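Local structure of extracellular sialidase/neuraminidase, putative (Aspergillus fumigatus, 2XZI) at residues F38-T46 against Y338-D346; I191-A202 against T231-R242. The protein probably releases terminal sialic acids from glycoconjugates by hydrolysis, with a preference for KDN, the deaminated sialic acid, as a secreted six-bladed beta-propeller enzyme of a mould. All coordinates share one frame; numbering follows the deposited sequence.

Interaction 1: F38-T46 against Y338-D346; sequences FRIPAVVRT and YSSMTKTGD. With KDM (deamino-alpha-neuraminic acid), chain C.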
loop_
_atom_site.group_PDB
_atom_site.type_symbol
_atom_site.label_atom_id
_atom_site.label_comp_id
_atom_site.label_asym_id
_atom_site.label_seq_id
_atom_site.Cartn_x
_atom_site.Cartn_y
_atom_site.Cartn_z
ATOM N N PHE A 38 2.869 7.015 -11.680
ATOM C CA PHE A 38 2.020 6.254 -10.781
ATOM C C PHE A 38 2.851 5.908 -9.575
ATOM O O PHE A 38 3.975 5.451 -9.712
ATOM C CB PHE A 38 1.517 4.998 -11.458
ATOM C CG PHE A 38 0.631 5.274 -12.651
ATOM C CD1 PHE A 38 -0.718 5.523 -12.471
ATOM C CD2 PHE A 38 1.147 5.276 -13.943
ATOM C CE1 PHE A 38 -1.560 5.767 -13.546
ATOM C CE2 PHE A 38 0.309 5.549 -15.028
ATOM C CZ PHE A 38 -1.043 5.772 -14.828
ATOM N N ARG A 39 2.297 6.193 -8.398
ATOM C CA ARG A 39 2.959 5.902 -7.118
ATOM C C ARG A 39 1.940 5.400 -6.111
ATOM O O ARG A 39 0.735 5.433 -6.366
ATOM C CB ARG A 39 3.637 7.164 -6.579
ATOM C CG ARG A 39 4.952 7.539 -7.271
ATOM C CD ARG A 39 5.852 8.374 -6.363
ATOM N NE ARG A 39 6.163 7.604 -5.173
ATOM C CZ ARG A 39 6.515 8.102 -3.997
ATOM N NH1 ARG A 39 6.663 9.404 -3.816
ATOM N NH2 ARG A 39 6.703 7.260 -2.983
ATOM N N ILE A 40 2.450 4.909 -4.984
ATOM C CA ILE A 40 1.616 4.603 -3.818
ATOM C C ILE A 40 0.629 3.451 -4.075
ATOM O O ILE A 40 -0.587 3.648 -4.063
ATOM C CB ILE A 40 0.888 5.871 -3.252
ATOM C CG1 ILE A 40 1.739 7.158 -3.359
ATOM C CG2 ILE A 40 0.475 5.637 -1.812
ATOM C CD1 ILE A 40 3.078 7.117 -2.673
ATOM N N PRO A 41 1.161 2.239 -4.314
ATOM C CA PRO A 41 0.347 1.057 -4.633
ATOM C C PRO A 41 -0.444 0.479 -3.458
ATOM O O PRO A 41 -0.038 0.583 -2.294
ATOM C CB PRO A 41 1.389 0.026 -5.082
ATOM C CG PRO A 41 2.621 0.424 -4.310
ATOM C CD PRO A 41 2.603 1.931 -4.385
ATOM N N ALA A 42 -1.572 -0.139 -3.780
ATOM C CA ALA A 42 -2.304 -0.951 -2.817
ATOM C C ALA A 42 -2.937 -2.082 -3.596
ATOM O O ALA A 42 -3.462 -1.841 -4.681
ATOM C CB ALA A 42 -3.372 -0.130 -2.158
ATOM N N VAL A 43 -2.949 -3.287 -3.052
ATOM C CA VAL A 43 -3.527 -4.445 -3.750
ATOM C C VAL A 43 -4.268 -5.359 -2.785
ATOM O O VAL A 43 -3.809 -5.599 -1.652
ATOM C CB VAL A 43 -2.447 -5.228 -4.560
ATOM C CG1 VAL A 43 -1.421 -5.914 -3.632
ATOM C CG2 VAL A 43 -3.087 -6.221 -5.535
ATOM N N VAL A 44 -5.434 -5.827 -3.236
ATOM C CA VAL A 44 -6.186 -6.826 -2.490
ATOM C C VAL A 44 -6.775 -7.872 -3.410
ATOM O O VAL A 44 -7.068 -7.609 -4.556
ATOM C CB VAL A 44 -7.330 -6.209 -1.631
ATOM C CG1 VAL A 44 -6.750 -5.360 -0.475
ATOM C CG2 VAL A 44 -8.318 -5.423 -2.496
ATOM N N ARG A 45 -6.942 -9.072 -2.877
ATOM C CA ARG A 45 -7.709 -10.112 -3.535
ATOM C C ARG A 45 -9.082 -10.137 -2.874
ATOM O O ARG A 45 -9.193 -10.128 -1.646
ATOM C CB ARG A 45 -7.011 -11.465 -3.350
ATOM C CG ARG A 45 -7.732 -12.597 -4.071
ATOM C CD ARG A 45 -7.377 -13.935 -3.504
ATOM N NE ARG A 45 -8.247 -14.263 -2.381
ATOM C CZ ARG A 45 -7.925 -15.106 -1.404
ATOM N NH1 ARG A 45 -6.737 -15.708 -1.392
ATOM N NH2 ARG A 45 -8.790 -15.335 -0.426
ATOM N N THR A 46 -10.132 -10.129 -3.686
ATOM C CA THR A 46 -11.490 -10.088 -3.139
ATOM C C THR A 46 -11.933 -11.496 -2.800
ATOM O O THR A 46 -11.217 -12.455 -3.070
ATOM C CB THR A 46 -12.482 -9.481 -4.126
ATOM O OG1 THR A 46 -12.738 -10.434 -5.164
ATOM C CG2 THR A 46 -11.967 -8.171 -4.729
ATOM N N TYR A 338 7.706 2.166 -2.377
ATOM C CA TYR A 338 6.497 1.654 -1.699
ATOM C C TYR A 338 6.037 0.336 -2.315
ATOM O O TYR A 338 6.291 0.059 -3.495
ATOM C CB TYR A 338 5.340 2.651 -1.821
ATOM C CG TYR A 338 5.421 3.909 -0.981
ATOM C CD1 TYR A 338 6.622 4.610 -0.792
ATOM C CD2 TYR A 338 4.255 4.432 -0.415
ATOM C CE1 TYR A 338 6.645 5.800 -0.024
ATOM C CE2 TYR A 338 4.278 5.577 0.344
ATOM C CZ TYR A 338 5.470 6.255 0.542
ATOM O OH TYR A 338 5.477 7.423 1.285
ATOM N N SER A 339 5.347 -0.481 -1.523
ATOM C CA SER A 339 4.908 -1.788 -1.977
ATOM C C SER A 339 3.607 -2.199 -1.309
ATOM O O SER A 339 3.201 -1.617 -0.300
ATOM C CB SER A 339 5.993 -2.830 -1.684
ATOM O OG SER A 339 6.142 -2.984 -0.277
ATOM N N SER A 340 2.962 -3.217 -1.882
ATOM C CA SER A 340 1.735 -3.790 -1.334
ATOM C C SER A 340 1.679 -5.259 -1.700
ATOM O O SER A 340 2.051 -5.627 -2.815
ATOM C CB SER A 340 0.507 -3.058 -1.880
ATOM O OG SER A 340 -0.684 -3.480 -1.234
ATOM N N MET A 341 1.238 -6.093 -0.759
ATOM C CA MET A 341 1.102 -7.523 -1.023
ATOM C C MET A 341 -0.282 -8.074 -0.720
ATOM O O MET A 341 -0.960 -7.634 0.219
ATOM C CB MET A 341 2.101 -8.342 -0.181
ATOM C CG MET A 341 3.562 -8.058 -0.471
ATOM S SD MET A 341 4.620 -9.095 0.552
ATOM C CE MET A 341 4.383 -8.363 2.186
ATOM N N THR A 342 -0.650 -9.081 -1.497
ATOM C CA THR A 342 -1.848 -9.888 -1.259
ATOM C C THR A 342 -1.532 -11.364 -1.523
ATOM O O THR A 342 -0.558 -11.699 -2.199
ATOM C CB THR A 342 -3.038 -9.427 -2.124
ATOM O OG1 THR A 342 -4.232 -10.091 -1.679
ATOM C CG2 THR A 342 -2.797 -9.760 -3.583
ATOM N N LYS A 343 -2.352 -12.253 -0.967
ATOM C CA LYS A 343 -2.355 -13.624 -1.431
ATOM C C LYS A 343 -3.235 -13.717 -2.660
ATOM O O LYS A 343 -4.291 -13.090 -2.704
ATOM C CB LYS A 343 -2.915 -14.547 -0.356
ATOM C CG LYS A 343 -2.079 -14.614 0.891
ATOM C CD LYS A 343 -2.569 -15.699 1.827
ATOM C CE LYS A 343 -3.816 -15.269 2.572
ATOM N NZ LYS A 343 -4.115 -16.207 3.686
ATOM N N THR A 344 -2.805 -14.489 -3.651
ATOM C CA THR A 344 -3.622 -14.732 -4.841
ATOM C C THR A 344 -4.417 -16.010 -4.649
ATOM O O THR A 344 -4.140 -16.804 -3.739
ATOM C CB THR A 344 -2.760 -14.915 -6.107
ATOM O OG1 THR A 344 -1.992 -16.124 -5.993
ATOM C CG2 THR A 344 -1.823 -13.724 -6.320
ATOM N N GLY A 345 -5.402 -16.210 -5.515
ATOM C CA GLY A 345 -6.213 -17.425 -5.507
ATOM C C GLY A 345 -5.487 -18.705 -5.871
ATOM O O GLY A 345 -5.986 -19.807 -5.606
ATOM N N ASP A 346 -4.298 -18.581 -6.454
ATOM C CA ASP A 346 -3.515 -19.738 -6.876
ATOM C C ASP A 346 -2.241 -19.904 -6.054
ATOM O O ASP A 346 -1.208 -20.335 -6.584
ATOM C CB ASP A 346 -3.224 -19.721 -8.390
ATOM C CG ASP A 346 -2.309 -18.571 -8.826
ATOM O OD1 ASP A 346 -2.312 -17.493 -8.204
ATOM O OD2 ASP A 346 -1.592 -18.750 -9.823
HETATM C C2 KDM C . 6.455 10.370 0.397
HETATM C C1 KDM C . 7.696 9.518 0.163
HETATM C C3 KDM C . 5.305 9.915 -0.520
HETATM C C4 KDM C . 3.894 10.209 0.067
HETATM C C5 KDM C . 3.879 11.205 1.234
HETATM C C6 KDM C . 4.837 10.702 2.343
HETATM C C7 KDM C . 5.078 11.739 3.451
HETATM C C8 KDM C . 5.884 11.117 4.606
HETATM C C9 KDM C . 6.171 12.147 5.684
HETATM O O5 KDM C . 2.532 11.405 1.732
HETATM O O1A KDM C . 7.813 8.921 -0.933
HETATM O O1B KDM C . 8.524 9.501 1.105
HETATM O O4 KDM C . 3.082 10.727 -0.987
HETATM O O6 KDM C . 6.147 10.296 1.824
HETATM O O7 KDM C . 5.800 12.846 2.902
HETATM O O8 KDM C . 5.151 10.045 5.216
HETATM O O9 KDM C . 4.914 12.524 6.269
HETATM O O2 KDM C . 6.861 11.703 0.061
HETATM O O HOH W 1 -3.575 -6.792 0.755
HETATM O O HOH W 2 -5.946 -9.298 -0.102
#

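Interaction 2: I191-A202 against T231-R242; sequences IRLTTGELVIPA and TIVQTPDGKLYR. With GOL (glycerol), chain F.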
loop_
_atom_site.group_PDB
_atom_site.type_symbol
_atom_site.label_atom_id
_atom_site.label_comp_id
_atom_site.label_asym_id
_atom_site.label_seq_id
_atom_site.Cartn_x
_atom_site.Cartn_y
_atom_site.Cartn_z
ATOM N N ILE A 191 -6.862 -4.987 7.418
ATOM C CA ILE A 191 -7.029 -6.418 7.646
ATOM C C ILE A 191 -8.342 -6.733 8.323
ATOM O O ILE A 191 -8.971 -5.858 8.918
ATOM C CB ILE A 191 -5.869 -7.007 8.507
ATOM C CG1 ILE A 191 -5.836 -6.338 9.892
ATOM C CG2 ILE A 191 -4.535 -6.909 7.738
ATOM C CD1 ILE A 191 -4.768 -6.865 10.805
ATOM N N ARG A 192 -8.736 -8.001 8.230
ATOM C CA ARG A 192 -9.863 -8.545 8.992
ATOM C C ARG A 192 -9.306 -9.567 9.966
ATOM O O ARG A 192 -8.576 -10.489 9.558
ATOM C CB ARG A 192 -10.889 -9.174 8.043
ATOM C CG ARG A 192 -12.202 -9.625 8.687
ATOM C CD ARG A 192 -12.155 -11.101 9.029
ATOM N NE ARG A 192 -13.491 -11.683 9.230
ATOM C CZ ARG A 192 -13.724 -12.820 9.881
ATOM N NH1 ARG A 192 -12.723 -13.523 10.413
ATOM N NH2 ARG A 192 -14.966 -13.265 10.005
ATOM N N LEU A 193 -9.677 -9.428 11.240
ATOM C CA LEU A 193 -9.146 -10.268 12.311
ATOM C C LEU A 193 -9.882 -11.598 12.399
ATOM O O LEU A 193 -11.042 -11.695 11.987
ATOM C CB LEU A 193 -9.247 -9.539 13.649
ATOM C CG LEU A 193 -8.616 -8.144 13.697
ATOM C CD1 LEU A 193 -8.668 -7.613 15.138
ATOM C CD2 LEU A 193 -7.168 -8.187 13.253
ATOM N N THR A 194 -9.212 -12.595 12.973
ATOM C CA THR A 194 -9.855 -13.877 13.262
ATOM C C THR A 194 -11.144 -13.643 14.058
ATOM O O THR A 194 -12.129 -14.321 13.838
ATOM C CB THR A 194 -8.913 -14.833 14.031
ATOM O OG1 THR A 194 -8.445 -14.177 15.219
ATOM C CG2 THR A 194 -7.736 -15.238 13.157
ATOM N N THR A 195 -11.132 -12.666 14.959
ATOM C CA THR A 195 -12.293 -12.349 15.799
ATOM C C THR A 195 -13.389 -11.500 15.115
ATOM O O THR A 195 -14.448 -11.228 15.708
ATOM C CB THR A 195 -11.838 -11.681 17.083
ATOM O OG1 THR A 195 -10.834 -10.702 16.774
ATOM C CG2 THR A 195 -11.217 -12.722 18.010
ATOM N N GLY A 196 -13.134 -11.070 13.881
ATOM C CA GLY A 196 -14.165 -10.470 13.033
ATOM C C GLY A 196 -14.078 -8.984 12.758
ATOM O O GLY A 196 -14.763 -8.485 11.855
ATOM N N GLU A 197 -13.273 -8.269 13.539
ATOM C CA GLU A 197 -13.132 -6.813 13.357
ATOM C C GLU A 197 -12.240 -6.457 12.168
ATOM O O GLU A 197 -11.405 -7.256 11.740
ATOM C CB GLU A 197 -12.550 -6.142 14.603
ATOM C CG GLU A 197 -13.304 -6.391 15.916
ATOM C CD GLU A 197 -12.867 -7.659 16.637
ATOM O OE1 GLU A 197 -12.089 -8.475 16.073
ATOM O OE2 GLU A 197 -13.307 -7.823 17.802
ATOM N N LEU A 198 -12.433 -5.247 11.651
ATOM C CA LEU A 198 -11.489 -4.685 10.676
ATOM C C LEU A 198 -10.512 -3.766 11.383
ATOM O O LEU A 198 -10.880 -3.051 12.315
ATOM C CB LEU A 198 -12.210 -3.895 9.589
ATOM C CG LEU A 198 -13.291 -4.634 8.788
ATOM C CD1 LEU A 198 -13.826 -3.755 7.670
ATOM C CD2 LEU A 198 -12.740 -5.919 8.201
ATOM N N VAL A 199 -9.260 -3.766 10.930
ATOM C CA VAL A 199 -8.273 -2.830 11.448
ATOM C C VAL A 199 -7.552 -2.209 10.263
ATOM O O VAL A 199 -6.977 -2.921 9.417
ATOM C CB VAL A 199 -7.225 -3.496 12.380
ATOM C CG1 VAL A 199 -6.315 -2.427 12.981
ATOM C CG2 VAL A 199 -7.899 -4.250 13.498
ATOM N N ILE A 200 -7.611 -0.879 10.216
ATOM C CA ILE A 200 -6.981 -0.079 9.169
ATOM C C ILE A 200 -5.902 0.796 9.806
ATOM O O ILE A 200 -6.191 1.573 10.726
ATOM C CB ILE A 200 -8.041 0.760 8.402
ATOM C CG1 ILE A 200 -9.119 -0.152 7.772
ATOM C CG2 ILE A 200 -7.374 1.654 7.351
ATOM C CD1 ILE A 200 -10.302 -0.556 8.723
ATOM N N PRO A 201 -4.654 0.659 9.350
ATOM C CA PRO A 201 -3.598 1.461 9.969
ATOM C C PRO A 201 -3.614 2.878 9.443
ATOM O O PRO A 201 -3.830 3.098 8.251
ATOM C CB PRO A 201 -2.316 0.745 9.536
ATOM C CG PRO A 201 -2.657 0.179 8.181
ATOM C CD PRO A 201 -4.131 -0.196 8.262
ATOM N N ALA A 202 -3.359 3.836 10.322
ATOM C CA ALA A 202 -3.292 5.241 9.961
ATOM C C ALA A 202 -2.259 5.980 10.790
ATOM O O ALA A 202 -1.647 5.405 11.711
ATOM C CB ALA A 202 -4.664 5.908 10.089
ATOM N N THR A 231 1.719 -0.076 8.919
ATOM C CA THR A 231 1.223 -1.373 8.451
ATOM C C THR A 231 0.707 -2.139 9.658
ATOM O O THR A 231 1.164 -1.918 10.780
ATOM C CB THR A 231 2.287 -2.242 7.709
ATOM O OG1 THR A 231 3.187 -2.876 8.640
ATOM C CG2 THR A 231 3.084 -1.426 6.693
ATOM N N ILE A 232 -0.258 -3.019 9.416
ATOM C CA ILE A 232 -0.870 -3.833 10.463
ATOM C C ILE A 232 -0.975 -5.283 10.004
ATOM O O ILE A 232 -1.274 -5.573 8.825
ATOM C CB ILE A 232 -2.273 -3.266 10.862
ATOM C CG1 ILE A 232 -2.812 -3.917 12.144
ATOM C CG2 ILE A 232 -3.301 -3.418 9.726
ATOM C CD1 ILE A 232 -2.289 -3.315 13.411
ATOM N N VAL A 233 -0.705 -6.199 10.928
ATOM C CA VAL A 233 -0.956 -7.622 10.693
ATOM C C VAL A 233 -1.412 -8.255 11.997
ATOM O O VAL A 233 -1.101 -7.756 13.084
ATOM C CB VAL A 233 0.279 -8.349 10.076
ATOM C CG1 VAL A 233 1.258 -8.816 11.166
ATOM C CG2 VAL A 233 -0.144 -9.523 9.181
ATOM N N GLN A 234 -2.155 -9.345 11.864
ATOM C CA GLN A 234 -2.460 -10.190 13.001
ATOM C C GLN A 234 -1.474 -11.341 12.938
ATOM O O GLN A 234 -1.422 -12.065 11.954
ATOM C CB GLN A 234 -3.888 -10.705 12.922
ATOM C CG GLN A 234 -4.348 -11.338 14.220
ATOM C CD GLN A 234 -5.766 -11.863 14.162
ATOM O OE1 GLN A 234 -6.366 -12.042 13.087
ATOM N NE2 GLN A 234 -6.313 -12.133 15.340
ATOM N N THR A 235 -0.664 -11.447 13.978
ATOM C CA THR A 235 0.398 -12.447 14.052
ATOM C C THR A 235 -0.212 -13.812 14.386
ATOM O O THR A 235 -1.389 -13.884 14.745
ATOM C CB THR A 235 1.533 -12.002 15.012
ATOM O OG1 THR A 235 0.977 -11.472 16.217
ATOM C CG2 THR A 235 2.350 -10.892 14.349
ATOM N N PRO A 236 0.561 -14.902 14.214
ATOM C CA PRO A 236 -0.043 -16.214 14.425
ATOM C C PRO A 236 -0.620 -16.419 15.831
ATOM O O PRO A 236 -1.602 -17.141 15.969
ATOM C CB PRO A 236 1.113 -17.180 14.143
ATOM C CG PRO A 236 1.959 -16.431 13.125
ATOM C CD PRO A 236 1.905 -15.011 13.609
ATOM N N ASP A 237 -0.047 -15.755 16.833
ATOM C CA ASP A 237 -0.606 -15.766 18.198
ATOM C C ASP A 237 -1.958 -15.039 18.356
ATOM O O ASP A 237 -2.550 -15.076 19.437
ATOM C CB ASP A 237 0.436 -15.267 19.222
ATOM C CG ASP A 237 0.847 -13.803 19.001
ATOM O OD1 ASP A 237 0.254 -13.134 18.132
ATOM O OD2 ASP A 237 1.775 -13.308 19.681
ATOM N N GLY A 238 -2.446 -14.392 17.291
ATOM C CA GLY A 238 -3.745 -13.703 17.296
ATOM C C GLY A 238 -3.661 -12.248 17.742
ATOM O O GLY A 238 -4.651 -11.511 17.684
ATOM N N LYS A 239 -2.474 -11.833 18.177
ATOM C CA LYS A 239 -2.231 -10.459 18.598
ATOM C C LYS A 239 -2.053 -9.541 17.374
ATOM O O LYS A 239 -1.905 -10.032 16.244
ATOM C CB LYS A 239 -1.036 -10.394 19.547
ATOM C CG LYS A 239 -1.277 -11.174 20.861
ATOM C CD LYS A 239 -0.525 -10.536 22.022
ATOM C CE LYS A 239 -0.888 -11.196 23.356
ATOM N NZ LYS A 239 -0.205 -10.549 24.528
ATOM N N LEU A 240 -2.096 -8.229 17.602
ATOM C CA LEU A 240 -1.870 -7.234 16.542
ATOM C C LEU A 240 -0.426 -6.789 16.548
ATOM O O LEU A 240 0.242 -6.777 17.587
ATOM C CB LEU A 240 -2.767 -6.004 16.729
ATOM C CG LEU A 240 -4.284 -6.233 16.717
ATOM C CD1 LEU A 240 -5.058 -4.940 16.961
ATOM C CD2 LEU A 240 -4.724 -6.890 15.412
ATOM N N TYR A 241 0.038 -6.369 15.376
ATOM C CA TYR A 241 1.431 -6.001 15.158
ATOM C C TYR A 241 1.421 -4.803 14.220
ATOM O O TYR A 241 0.934 -4.926 13.090
ATOM C CB TYR A 241 2.142 -7.220 14.538
ATOM C CG TYR A 241 3.524 -7.073 13.913
ATOM C CD1 TYR A 241 3.664 -6.692 12.580
ATOM C CD2 TYR A 241 4.678 -7.409 14.617
ATOM C CE1 TYR A 241 4.911 -6.613 11.984
ATOM C CE2 TYR A 241 5.940 -7.324 14.024
ATOM C CZ TYR A 241 6.045 -6.929 12.705
ATOM O OH TYR A 241 7.287 -6.831 12.099
ATOM N N ARG A 242 1.910 -3.653 14.704
ATOM C CA ARG A 242 2.139 -2.485 13.859
ATOM C C ARG A 242 3.601 -2.458 13.453
ATOM O O ARG A 242 4.494 -2.664 14.288
ATOM C CB ARG A 242 1.805 -1.164 14.568
ATOM C CG ARG A 242 0.331 -0.773 14.612
ATOM C CD ARG A 242 -0.188 -0.108 13.306
ATOM N NE ARG A 242 0.444 1.174 12.960
ATOM C CZ ARG A 242 -0.195 2.332 12.754
ATOM N NH1 ARG A 242 -1.515 2.416 12.855
ATOM N NH2 ARG A 242 0.496 3.427 12.437
HETATM C C1 GOL F . -6.511 -9.741 19.934
HETATM O O1 GOL F . -5.584 -9.016 19.155
HETATM C C2 GOL F . -7.905 -9.122 19.825
HETATM O O2 GOL F . -7.885 -7.765 20.199
HETATM C C3 GOL F . -8.469 -9.276 18.421
HETATM O O3 GOL F . -8.538 -10.645 18.080
HETATM O O HOH W 3 -5.972 -11.115 10.311
#

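Interaction 1: F38-T46 against Y338-D346
Arg39 and Ile40 both come over one face of the Tyr338 ring at the ligand end of this contact. The guanidinium stands on edge, its plane perpendicular to the ring, with Arg39 CZ 4.9 Å from the ring centroid. It lies 23° off the normal, a cation-pi contact. Ile40 CD1 makes a CH-pi contact with the same ring, 4.0 Å from the centroid, running alongside the tyrosine in the same direction. Bent at chi3, the Arg39 chain turns both terminal nitrogens onto one carboxylate oxygen of the bound KDN: NH2 lies 2.9 Å and NH1 3.1 Å from KDM O1A. Glu354 forms a salt bridge with Arg39 NE, while Tyr338 OH is hydrogen-bonded to Glu229.

Away from the sugar the two strands run nearly parallel, yet the backbones do not pair directly. Ser340 OG, anti to its own nitrogen (chi1 -172°), takes the N-H of Val43 at 2.9 Å. That bond is bent, at 139°. One water donates to Val43 O and Met341 O; another sits between Arg45 N and Thr342 OG1. Pro41 CD packs on Tyr338 CB, and Val43 CG2 faces Thr342 CG2. With Arg245 and Arg302, Arg39 is consistent with the sialidase arginine triad round the carboxylate, and Tyr338 with Glu229 matches the family's tyrosine-glutamate pair, here on inner strands of adjacent propeller blades.

Interaction 2: I191-A202 against T231-R242
Ile232 packs into a nest made by Ile191, Val199 and Pro201, and this is the tight half of the contact. Its CG1, anti to the backbone N (chi1 -168°), meets Ile191 CD1 at 3.8 Å and also touches the Val199 methyl CG1, crossing both side chains at about a right angle. The other branch, CG2, leans on Pro201, 3.6 Å from CD. Beyond the proline, Arg242 folds back through chi2 and chi3 and grips Ala202 O end-on with both terminal nitrogens, NH2 at 3.0 Å and NH1 at 3.2 Å. The oxygen lies at the guanidinium edge, with Pro201 CB over a face; Asp244 also forms a salt bridge with NH2.

Toward the turns the contact becomes polar and wetter. Gln234 stretches out so that its OE1 takes the N-H of Thr194 on a lone pair in the carbonyl plane, at 2.9 Å and 162°. Its NE2 gives one bond to Thr194 OG1 and a nearly straight one, 173°, to Gly238 O. A water bridges OE1 to Arg192 O, and a glycerol, probably from the crystallisation liquor, bonds to Thr195 OG1 and Gly238 O. Leu193 and Leu240 meet CD2 to CD2. Greasy packing thus joins two hairpins, and the cross-links to backbone, Thr194 N to Gln234 OE1 and Arg242 to Ala202 O, are consistent with setting their relative position without a continuous sheet.

Both interactions join neighbouring sheets of the propeller, but at different depths and by different strands. The centre of interaction 1 lies about 7 Å from the centre of the chain and brings together strands 37-45 and 334-343, far apart in sequence; the centre of interaction 2, about 16 Å from that of the chain, joins two hairpins close in sequence and is nested within the loop closed by the first. Their centres are 17 Å apart and they do not touch. Interaction 1 runs nearly parallel and carries ligand-binding residues at one end, with bridging waters between the strands. In interaction 2, also mostly buried, strands 198-202 and 231-234 are more nearly antiparallel; its middle is apolar, with solvent and glycerol reaching its turns.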